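Local structure of citrinin polyketide synthase (Monascus purpureus, 5MPT) at residues C287-R292 with R341-P346; W322-F327 with E331-F336; H349-L354 with V362-G367. The protein builds, as a non-reducing polyketide synthase, the keto-aldehyde precursor of the mycotoxin citrinin, this chain being its C-methyltransferase (CMeT) domain, bound to S-adenosyl-L-homocysteine. One frame throughout, in Å; residues are numbered along the deposited sequence.

Contact 1 opens in the loop that follows strand 279-285. The chain then runs through helix 294-304 and strand 309-316 into helix 321-327, where contact 2 closes a tight return of three residues, 328-330. Contact 2 is thus nested inside the larger loop that contact 1 completes at 341-346, and H342 of that segment meets D324 of contact 2. Directly afterwards helix 347-356 begins, and contact 3 packs it on strand 361-364 at one border of the seven-stranded sheet. Contact 3 follows contact 1 in series, yet W350 on its helix reaches back to V288 and H289. So the H289 loop is tied to the 341-346 loop, and through W350 to the last helix of the chain.

Contact 1. Residues C287-R292 with R341-P346; sequences CVHATR and RHALQP. With EDO (1,2-ethanediol), chain D.
H289 and L344 lie side by side and point the same way, with the leucine methyl CD2 set over one face of the imidazole. L344 CD2 sits 3.5 Å from the centroid of the H289 ring and only 10° off its normal, a CH-pi contact centred on the ring. With chi1 at 66°, H289 CG falls between the backbone N and the carbonyl carbon, and the imidazole swings toward the loop 341-346. At the root of the side chain A343 closes in: H289 CB is 3.4 Å from A343 O, and A343 CB is 3.7 Å from H289 O. No hydrogen bond links the two segments directly. Instead R340 NH1 binds the carbonyls of both H289 and A343, so one guanidinium nitrogen bridges the two segments.

The loop 287-292 follows strand 279-285 of the Rossmann-like sheet of a class I methyltransferase, on the side of the bound S-adenosyl-L-homocysteine, which touches C287 and T291. H289 is an experimentally established active-site residue, as is E315. E315 OE1 bonds H289 ND1, and with L344 CD2 over the face the ring's tilt is probably limited.

Further out, each segment is braced internally. A short 3-10 turn carries H289, and V288 O at its start takes two bonds from T291, one from T291 N and one from T291 OG1 at 2.9 Å, the hydroxyl lying in the carbonyl plane. On the other segment, L344 N donates to H342 ND1 over 3.0 Å, nearly in the plane of that imidazole and at 157°, which ties the leucine N-H back to the ring two residues earlier and tightens the loop that presents L344. W350 of helix 347-356 packs on both V288 and H289, while M316 of strand 309-316 touches L344.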
loop_
_atom_site.group_PDB
_atom_site.type_symbol
_atom_site.label_atom_id
_atom_site.label_comp_id
_atom_site.label_asym_id
_atom_site.label_seq_id
_atom_site.Cartn_x
_atom_site.Cartn_y
_atom_site.Cartn_z
ATOM N N CYS A 287 -5.376 -2.033 -1.037
ATOM C CA CYS A 287 -6.642 -1.967 -0.329
ATOM C C CYS A 287 -7.152 -3.326 0.109
ATOM O O CYS A 287 -7.776 -3.421 1.172
ATOM C CB CYS A 287 -7.708 -1.275 -1.187
ATOM S SG CYS A 287 -7.967 -2.123 -2.778
ATOM N N VAL A 288 -6.891 -4.390 -0.647
ATOM C CA VAL A 288 -7.486 -5.672 -0.277
ATOM C C VAL A 288 -6.859 -6.193 1.028
ATOM O O VAL A 288 -7.530 -6.831 1.845
ATOM C CB VAL A 288 -7.374 -6.671 -1.445
ATOM C CG1 VAL A 288 -7.869 -8.056 -1.020
ATOM C CG2 VAL A 288 -8.185 -6.188 -2.670
ATOM N N HIS A 289 -5.586 -5.899 1.277
ATOM C CA HIS A 289 -4.990 -6.308 2.547
ATOM C C HIS A 289 -5.688 -5.686 3.736
ATOM O O HIS A 289 -5.582 -6.231 4.843
ATOM C CB HIS A 289 -3.496 -5.984 2.592
ATOM C CG HIS A 289 -3.157 -4.528 2.583
ATOM N ND1 HIS A 289 -2.429 -3.967 1.562
ATOM C CD2 HIS A 289 -3.337 -3.545 3.495
ATOM C CE1 HIS A 289 -2.210 -2.690 1.821
ATOM N NE2 HIS A 289 -2.737 -2.409 2.998
ATOM N N ALA A 290 -6.382 -4.553 3.553
ATOM C CA ALA A 290 -6.974 -3.840 4.687
ATOM C C ALA A 290 -8.285 -4.444 5.120
ATOM O O ALA A 290 -8.869 -3.970 6.109
ATOM C CB ALA A 290 -7.201 -2.367 4.324
ATOM N N THR A 291 -8.729 -5.489 4.453
ATOM C CA THR A 291 -10.008 -6.087 4.799
ATOM C C THR A 291 -9.819 -7.176 5.855
ATOM O O THR A 291 -8.706 -7.621 6.152
ATOM C CB THR A 291 -10.703 -6.651 3.554
ATOM O OG1 THR A 291 -9.968 -7.755 3.005
ATOM C CG2 THR A 291 -10.870 -5.588 2.487
ATOM N N ARG A 292 -10.952 -7.646 6.393
ATOM C CA ARG A 292 -10.920 -8.584 7.500
ATOM C C ARG A 292 -10.411 -9.953 7.086
ATOM O O ARG A 292 -9.714 -10.617 7.857
ATOM C CB ARG A 292 -12.323 -8.698 8.084
ATOM C CG ARG A 292 -12.804 -7.424 8.781
ATOM C CD ARG A 292 -14.261 -7.515 9.283
ATOM N NE ARG A 292 -14.566 -6.361 10.141
ATOM C CZ ARG A 292 -14.779 -5.136 9.659
ATOM N NH1 ARG A 292 -14.747 -4.917 8.355
ATOM N NH2 ARG A 292 -15.003 -4.115 10.469
ATOM N N ARG A 341 -1.172 -12.369 10.992
ATOM C CA ARG A 341 -0.601 -11.622 12.108
ATOM C C ARG A 341 -0.225 -10.204 11.707
ATOM O O ARG A 341 0.181 -9.412 12.559
ATOM C CB ARG A 341 0.636 -12.344 12.656
ATOM C CG ARG A 341 0.317 -13.630 13.422
ATOM C CD ARG A 341 1.485 -14.618 13.438
ATOM N NE ARG A 341 1.629 -15.333 12.164
ATOM C CZ ARG A 341 2.760 -15.460 11.466
ATOM N NH1 ARG A 341 2.751 -16.134 10.322
ATOM N NH2 ARG A 341 3.902 -14.936 11.899
ATOM N N HIS A 342 -0.351 -9.888 10.422
ATOM C CA HIS A 342 -0.092 -8.576 9.867
ATOM C C HIS A 342 -0.978 -8.458 8.646
ATOM O O HIS A 342 -1.308 -9.465 8.024
ATOM C CB HIS A 342 1.379 -8.415 9.499
ATOM C CG HIS A 342 1.788 -7.005 9.208
ATOM N ND1 HIS A 342 1.504 -6.375 8.013
ATOM C CD2 HIS A 342 2.472 -6.109 9.958
ATOM C CE1 HIS A 342 2.010 -5.153 8.037
ATOM N NE2 HIS A 342 2.593 -4.963 9.210
ATOM N N ALA A 343 -1.408 -7.237 8.338
ATOM C CA ALA A 343 -2.290 -7.044 7.190
ATOM C C ALA A 343 -1.609 -7.454 5.890
ATOM O O ALA A 343 -2.227 -8.065 5.020
ATOM C CB ALA A 343 -2.742 -5.586 7.108
ATOM N N LEU A 344 -0.345 -7.100 5.741
ATOM C CA LEU A 344 0.401 -7.361 4.523
ATOM C C LEU A 344 0.854 -8.818 4.470
ATOM O O LEU A 344 1.175 -9.423 5.499
ATOM C CB LEU A 344 1.617 -6.443 4.458
ATOM C CG LEU A 344 1.364 -4.937 4.541
ATOM C CD1 LEU A 344 2.664 -4.161 4.416
ATOM C CD2 LEU A 344 0.356 -4.470 3.504
ATOM N N GLN A 345 0.916 -9.364 3.264
ATOM C CA GLN A 345 1.262 -10.769 3.068
ATOM C C GLN A 345 2.124 -10.938 1.824
ATOM O O GLN A 345 1.970 -10.198 0.842
ATOM C CB GLN A 345 0.006 -11.648 2.956
ATOM C CG GLN A 345 -0.797 -11.690 4.285
ATOM C CD GLN A 345 -0.032 -12.312 5.442
ATOM O OE1 GLN A 345 0.008 -11.764 6.559
ATOM N NE2 GLN A 345 0.549 -13.471 5.203
ATOM N N PRO A 346 3.050 -11.897 1.846
ATOM C CA PRO A 346 3.864 -12.159 0.665
ATOM C C PRO A 346 3.021 -12.796 -0.413
ATOM O O PRO A 346 1.993 -13.427 -0.132
ATOM C CB PRO A 346 4.930 -13.130 1.170
ATOM C CG PRO A 346 4.255 -13.863 2.242
ATOM C CD PRO A 346 3.346 -12.859 2.923
HETATM C C1 EDO D . 3.972 -9.332 6.195
HETATM O O1 EDO D . 3.503 -10.680 6.287
HETATM C C2 EDO D . 4.604 -9.168 4.821
HETATM O O2 EDO D . 5.386 -10.337 4.553
#

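Contact 2. Residues W322-F327 with E331-F336; sequences WVDFIF and EGWWLF
F327, in the last turn of helix 321-327, and W333, in a 3-10 turn beyond a return of three residues, have their CA atoms 6.2 Å apart, the nearest backbone approach between the segments. W333 lays a face and its N-H edge against the helix. Its CG stands anti to the backbone N (chi1 -162°), which carries the ring system back across the helix surface. F327 CB lies over one face of the six-membered ring, 3.9 Å from its centroid, while F327 O is 3.2 Å from W333 CB. The phenyl ring of F327 goes on away from the 331-336 segment and meets the indole only obliquely. At the far rim of the indole, V323 CG1 meets W333 CH2 at 3.7 Å, the valine crossing the tryptophan at about a right angle.

The polar edge is used as well: W333 NE1 donates to D324 OD1 over 3.1 Å at 153°. The acceptor is close to the indole plane, and NE1 reaches OD1 nearly along its C-O bond; the carboxylate plane is turned 73° from the indole. This buried carboxylate has further partners: H342 NE2 also bonds OD1 and Q319 NE2 bonds OD2, gripping both oxygens and fixing the group's rotation.

Between nearest side-chain atoms, F327 is about 3 Å from Y177, and W333 about 4 Å from H289. Both of these are active-site residues, and the arrangement is consistent with a place in the wall of the methyltransferase site of the CMeT domain.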
loop_
_atom_site.group_PDB
_atom_site.type_symbol
_atom_site.label_atom_id
_atom_site.label_comp_id
_atom_site.label_asym_id
_atom_site.label_seq_id
_atom_site.Cartn_x
_atom_site.Cartn_y
_atom_site.Cartn_z
ATOM N N TRP A 322 8.830 2.587 8.009
ATOM C CA TRP A 322 8.044 3.820 8.055
ATOM C C TRP A 322 6.571 3.575 7.761
ATOM O O TRP A 322 5.716 4.307 8.274
ATOM C CB TRP A 322 8.585 4.890 7.116
ATOM C CG TRP A 322 8.396 4.684 5.599
ATOM C CD1 TRP A 322 9.323 4.227 4.716
ATOM C CD2 TRP A 322 7.195 4.924 4.830
ATOM N NE1 TRP A 322 8.783 4.173 3.453
ATOM C CE2 TRP A 322 7.484 4.598 3.500
ATOM C CE3 TRP A 322 5.919 5.395 5.141
ATOM C CZ2 TRP A 322 6.559 4.735 2.498
ATOM C CZ3 TRP A 322 5.009 5.523 4.153
ATOM C CH2 TRP A 322 5.322 5.201 2.839
ATOM N N VAL A 323 6.253 2.571 6.943
ATOM C CA VAL A 323 4.854 2.248 6.667
ATOM C C VAL A 323 4.163 1.749 7.933
ATOM O O VAL A 323 3.085 2.232 8.314
ATOM C CB VAL A 323 4.764 1.212 5.530
ATOM C CG1 VAL A 323 3.316 0.798 5.271
ATOM C CG2 VAL A 323 5.439 1.763 4.258
ATOM N N ASP A 324 4.748 0.745 8.585
ATOM C CA ASP A 324 4.211 0.303 9.871
ATOM C C ASP A 324 4.133 1.444 10.874
ATOM O O ASP A 324 3.164 1.560 11.627
ATOM C CB ASP A 324 5.060 -0.825 10.441
ATOM C CG ASP A 324 4.709 -2.154 9.835
ATOM O OD1 ASP A 324 3.498 -2.435 9.789
ATOM O OD2 ASP A 324 5.620 -2.902 9.423
ATOM N N PHE A 325 5.164 2.275 10.936
ATOM C CA PHE A 325 5.240 3.305 11.968
ATOM C C PHE A 325 4.076 4.277 11.866
ATOM O O PHE A 325 3.541 4.736 12.884
ATOM C CB PHE A 325 6.560 4.046 11.829
ATOM C CG PHE A 325 6.759 5.152 12.826
ATOM C CD1 PHE A 325 6.774 4.895 14.187
ATOM C CD2 PHE A 325 6.934 6.466 12.409
ATOM C CE1 PHE A 325 6.973 5.916 15.090
ATOM C CE2 PHE A 325 7.142 7.489 13.318
ATOM C CZ PHE A 325 7.120 7.209 14.661
ATOM N N ILE A 326 3.669 4.602 10.642
ATOM C CA ILE A 326 2.578 5.542 10.409
ATOM C C ILE A 326 1.243 4.838 10.410
ATOM O O ILE A 326 0.331 5.215 11.142
ATOM C CB ILE A 326 2.746 6.261 9.069
ATOM C CG1 ILE A 326 4.065 7.023 9.064
ATOM C CG2 ILE A 326 1.544 7.177 8.793
ATOM C CD1 ILE A 326 4.484 7.556 7.717
ATOM N N PHE A 327 1.085 3.883 9.501
ATOM C CA PHE A 327 -0.216 3.264 9.332
ATOM C C PHE A 327 -0.584 2.383 10.500
ATOM O O PHE A 327 -1.780 2.176 10.752
ATOM C CB PHE A 327 -0.240 2.481 8.022
ATOM C CG PHE A 327 -0.276 3.363 6.811
ATOM C CD1 PHE A 327 0.885 3.818 6.225
ATOM C CD2 PHE A 327 -1.490 3.708 6.234
ATOM C CE1 PHE A 327 0.852 4.648 5.110
ATOM C CE2 PHE A 327 -1.532 4.514 5.097
ATOM C CZ PHE A 327 -0.373 4.983 4.543
ATOM N N GLU A 331 -6.762 2.258 12.833
ATOM C CA GLU A 331 -7.590 1.069 13.009
ATOM C C GLU A 331 -7.653 0.228 11.742
ATOM O O GLU A 331 -7.751 -1.004 11.823
ATOM C CB GLU A 331 -9.004 1.479 13.439
ATOM C CG GLU A 331 -9.131 2.149 14.792
ATOM C CD GLU A 331 -10.542 2.058 15.340
ATOM O OE1 GLU A 331 -11.294 1.175 14.878
ATOM O OE2 GLU A 331 -10.908 2.860 16.223
ATOM N N GLY A 332 -7.583 0.863 10.571
ATOM C CA GLY A 332 -7.674 0.177 9.284
ATOM C C GLY A 332 -6.523 -0.752 8.975
ATOM O O GLY A 332 -6.625 -1.529 8.026
ATOM N N TRP A 333 -5.432 -0.675 9.734
ATOM C CA TRP A 333 -4.248 -1.505 9.549
ATOM C C TRP A 333 -4.306 -2.792 10.349
ATOM O O TRP A 333 -3.421 -3.647 10.182
ATOM C CB TRP A 333 -3.017 -0.707 9.990
ATOM C CG TRP A 333 -1.648 -1.148 9.550
ATOM C CD1 TRP A 333 -0.611 -1.563 10.350
ATOM C CD2 TRP A 333 -1.138 -1.143 8.213
ATOM N NE1 TRP A 333 0.513 -1.815 9.589
ATOM C CE2 TRP A 333 0.207 -1.578 8.275
ATOM C CE3 TRP A 333 -1.690 -0.817 6.969
ATOM C CZ2 TRP A 333 0.999 -1.704 7.143
ATOM C CZ3 TRP A 333 -0.907 -0.938 5.864
ATOM C CH2 TRP A 333 0.431 -1.378 5.953
ATOM N N TRP A 334 -5.300 -2.919 11.249
ATOM C CA TRP A 334 -5.400 -4.032 12.183
ATOM C C TRP A 334 -6.751 -4.743 12.094
ATOM O O TRP A 334 -7.218 -5.354 13.072
ATOM C CB TRP A 334 -5.136 -3.520 13.613
ATOM C CG TRP A 334 -3.806 -2.872 13.745
ATOM C CD1 TRP A 334 -3.535 -1.536 13.732
ATOM C CD2 TRP A 334 -2.548 -3.536 13.836
ATOM N NE1 TRP A 334 -2.178 -1.324 13.839
ATOM C CE2 TRP A 334 -1.553 -2.542 13.905
ATOM C CE3 TRP A 334 -2.163 -4.881 13.866
ATOM C CZ2 TRP A 334 -0.222 -2.848 13.992
ATOM C CZ3 TRP A 334 -0.837 -5.184 13.961
ATOM C CH2 TRP A 334 0.126 -4.172 14.024
ATOM N N LEU A 335 -7.411 -4.681 10.946
ATOM C CA LEU A 335 -8.727 -5.298 10.835
ATOM C C LEU A 335 -8.682 -6.793 10.577
ATOM O O LEU A 335 -9.700 -7.467 10.788
ATOM C CB LEU A 335 -9.548 -4.632 9.745
ATOM C CG LEU A 335 -10.005 -3.195 9.961
ATOM C CD1 LEU A 335 -10.862 -2.733 8.785
ATOM C CD2 LEU A 335 -10.786 -3.085 11.257
ATOM N N PHE A 336 -7.554 -7.325 10.113
ATOM C CA PHE A 336 -7.469 -8.740 9.771
ATOM C C PHE A 336 -7.962 -9.614 10.919
ATOM O O PHE A 336 -7.655 -9.370 12.088
ATOM C CB PHE A 336 -6.025 -9.108 9.399
ATOM C CG PHE A 336 -4.979 -8.703 10.428
ATOM C CD1 PHE A 336 -4.618 -9.573 11.443
ATOM C CD2 PHE A 336 -4.338 -7.481 10.323
ATOM C CE1 PHE A 336 -3.670 -9.221 12.362
ATOM C CE2 PHE A 336 -3.374 -7.123 11.213
ATOM C CZ PHE A 336 -3.040 -7.996 12.249
#

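Contact 3. Residues H349-L354 with V362-G367; sequences HWKKIL and VDWTEG
V362 begins the contact, packing against K351 and L354 of the helix. Its CB is 3.9 Å from K351 CG, and V362 CG2 touches L354 CB at 4.0 Å, the two apolar side chains crossing at about a right angle. K351, extended as far as CE, crosses the valine at a slant before its last torsion (chi4 88°) bends NZ toward V362 O. There, two waters join it to the backbone of V362: one accepts from V362 N at 2.6 Å and, more weakly, from K351 NZ, while the other accepts from K351 NZ at 2.9 Å and donates to V362 O at 3.2 Å. Water thus serves the polar atoms of V362 on the outer side of the strand.

D363, next along, turns the opposite way and pairs through its backbone with I379 of strand 375-381; its OD1 accepts from W364 N and makes a salt bridge with K25. W364 comes back to the helix side. The edge of its indole, near the ring plane, meets the lysine chain, with W364 CZ3 3.8 Å from K351 CD. After it, T365 continues the backbone pairing with L377.

The helix and strand segments run nearly antiparallel, at 159° with axes 9.1 Å apart. This is the last helix, packed on the border strand of the hairpin 361-364/375-381, in the 3-2-1-4-5-7-6 strand order that marks class I methyltransferases.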
loop_
_atom_site.group_PDB
_atom_site.type_symbol
_atom_site.label_atom_id
_atom_site.label_comp_id
_atom_site.label_asym_id
_atom_site.label_seq_id
_atom_site.Cartn_x
_atom_site.Cartn_y
_atom_site.Cartn_z
ATOM N N HIS A 349 1.439 -16.235 -0.158
ATOM C CA HIS A 349 0.201 -16.337 0.599
ATOM C C HIS A 349 -0.978 -15.869 -0.230
ATOM O O HIS A 349 -2.050 -16.488 -0.214
ATOM C CB HIS A 349 0.294 -15.499 1.877
ATOM C CG HIS A 349 -0.965 -15.497 2.682
ATOM N ND1 HIS A 349 -1.349 -16.565 3.463
ATOM C CD2 HIS A 349 -1.934 -14.561 2.820
ATOM C CE1 HIS A 349 -2.497 -16.283 4.052
ATOM N NE2 HIS A 349 -2.867 -15.069 3.687
ATOM N N TRP A 350 -0.817 -14.744 -0.918
ATOM C CA TRP A 350 -1.865 -14.285 -1.812
ATOM C C TRP A 350 -2.250 -15.372 -2.806
ATOM O O TRP A 350 -3.430 -15.589 -3.059
ATOM C CB TRP A 350 -1.412 -13.027 -2.540
ATOM C CG TRP A 350 -1.452 -11.798 -1.717
ATOM C CD1 TRP A 350 -0.406 -11.164 -1.132
ATOM C CD2 TRP A 350 -2.616 -11.033 -1.402
ATOM N NE1 TRP A 350 -0.844 -10.047 -0.470
ATOM C CE2 TRP A 350 -2.206 -9.957 -0.610
ATOM C CE3 TRP A 350 -3.976 -11.173 -1.700
ATOM C CZ2 TRP A 350 -3.107 -9.009 -0.114
ATOM C CZ3 TRP A 350 -4.855 -10.232 -1.211
ATOM C CH2 TRP A 350 -4.435 -9.178 -0.438
ATOM N N LYS A 351 -1.269 -16.070 -3.381
ATOM C CA LYS A 351 -1.598 -17.142 -4.319
ATOM C C LYS A 351 -2.427 -18.224 -3.637
ATOM O O LYS A 351 -3.395 -18.736 -4.215
ATOM C CB LYS A 351 -0.316 -17.726 -4.914
ATOM C CG LYS A 351 -0.517 -18.877 -5.871
ATOM C CD LYS A 351 0.825 -19.354 -6.395
ATOM C CE LYS A 351 0.716 -20.548 -7.365
ATOM N NZ LYS A 351 0.533 -20.130 -8.775
ATOM N N LYS A 352 -2.066 -18.579 -2.405
ATOM C CA LYS A 352 -2.826 -19.591 -1.675
ATOM C C LYS A 352 -4.284 -19.187 -1.550
ATOM O O LYS A 352 -5.186 -19.967 -1.878
ATOM C CB LYS A 352 -2.212 -19.819 -0.294
ATOM C CG LYS A 352 -2.777 -21.038 0.428
ATOM C CD LYS A 352 -2.292 -21.135 1.872
ATOM C CE LYS A 352 -2.952 -20.085 2.768
ATOM N NZ LYS A 352 -2.507 -20.170 4.190
ATOM N N ILE A 353 -4.537 -17.966 -1.080
ATOM C CA ILE A 353 -5.908 -17.488 -0.951
ATOM C C ILE A 353 -6.599 -17.522 -2.303
ATOM O O ILE A 353 -7.697 -18.069 -2.448
ATOM C CB ILE A 353 -5.932 -16.065 -0.373
ATOM C CG1 ILE A 353 -5.255 -16.021 1.012
ATOM C CG2 ILE A 353 -7.356 -15.530 -0.332
ATOM C CD1 ILE A 353 -5.980 -16.741 2.082
ATOM N N LEU A 354 -5.970 -16.900 -3.303
ATOM C CA LEU A 354 -6.583 -16.718 -4.613
ATOM C C LEU A 354 -6.949 -18.053 -5.238
ATOM O O LEU A 354 -8.053 -18.220 -5.762
ATOM C CB LEU A 354 -5.628 -15.940 -5.508
ATOM C CG LEU A 354 -5.463 -14.484 -5.118
ATOM C CD1 LEU A 354 -4.194 -13.914 -5.727
ATOM C CD2 LEU A 354 -6.667 -13.693 -5.580
ATOM N N VAL A 362 -2.275 -17.530 -11.219
ATOM C CA VAL A 362 -1.702 -16.456 -10.414
ATOM C C VAL A 362 -0.250 -16.262 -10.813
ATOM O O VAL A 362 0.507 -17.235 -10.919
ATOM C CB VAL A 362 -1.787 -16.744 -8.907
ATOM C CG1 VAL A 362 -1.182 -15.585 -8.116
ATOM C CG2 VAL A 362 -3.254 -17.054 -8.502
ATOM N N ASP A 363 0.140 -15.007 -11.004
ATOM C CA ASP A 363 1.526 -14.653 -11.303
ATOM C C ASP A 363 1.838 -13.333 -10.602
ATOM O O ASP A 363 0.937 -12.625 -10.129
ATOM C CB ASP A 363 1.739 -14.573 -12.820
ATOM C CG ASP A 363 3.221 -14.711 -13.240
ATOM O OD1 ASP A 363 4.114 -14.808 -12.373
ATOM O OD2 ASP A 363 3.481 -14.749 -14.469
ATOM N N TRP A 364 3.125 -12.991 -10.506
ATOM C CA TRP A 364 3.463 -11.688 -9.935
ATOM C C TRP A 364 4.812 -11.216 -10.439
ATOM O O TRP A 364 5.604 -11.994 -10.969
ATOM C CB TRP A 364 3.472 -11.691 -8.407
ATOM C CG TRP A 364 4.320 -12.755 -7.790
ATOM C CD1 TRP A 364 5.659 -12.695 -7.509
ATOM C CD2 TRP A 364 3.875 -14.036 -7.355
ATOM N NE1 TRP A 364 6.072 -13.875 -6.943
ATOM C CE2 TRP A 364 4.990 -14.712 -6.830
ATOM C CE3 TRP A 364 2.633 -14.690 -7.375
ATOM C CZ2 TRP A 364 4.900 -16.004 -6.321
ATOM C CZ3 TRP A 364 2.552 -15.965 -6.875
ATOM C CH2 TRP A 364 3.679 -16.608 -6.352
ATOM N N THR A 365 5.034 -9.909 -10.298
ATOM C CA THR A 365 6.294 -9.295 -10.682
ATOM C C THR A 365 7.402 -9.753 -9.758
ATOM O O THR A 365 7.184 -9.985 -8.557
ATOM C CB THR A 365 6.188 -7.774 -10.630
ATOM O OG1 THR A 365 5.698 -7.386 -9.342
ATOM C CG2 THR A 365 5.214 -7.276 -11.687
ATOM N N GLU A 366 8.603 -9.857 -10.332
ATOM C CA GLU A 366 9.798 -10.198 -9.589
ATOM C C GLU A 366 10.996 -9.615 -10.310
ATOM O O GLU A 366 10.936 -9.283 -11.502
ATOM C CB GLU A 366 9.944 -11.711 -9.411
ATOM C CG GLU A 366 9.901 -12.554 -10.631
ATOM C CD GLU A 366 9.620 -14.010 -10.264
ATOM O OE1 GLU A 366 9.548 -14.317 -9.047
ATOM O OE2 GLU A 366 9.475 -14.844 -11.178
ATOM N N GLY A 367 12.087 -9.517 -9.568
ATOM C CA GLY A 367 13.335 -9.015 -10.114
ATOM C C GLY A 367 14.511 -9.337 -9.222
ATOM O O GLY A 367 14.374 -9.923 -8.147
HETATM O O HOH W 1 -1.254 -19.956 -10.957
HETATM O O HOH W 2 2.933 -18.698 -9.449
#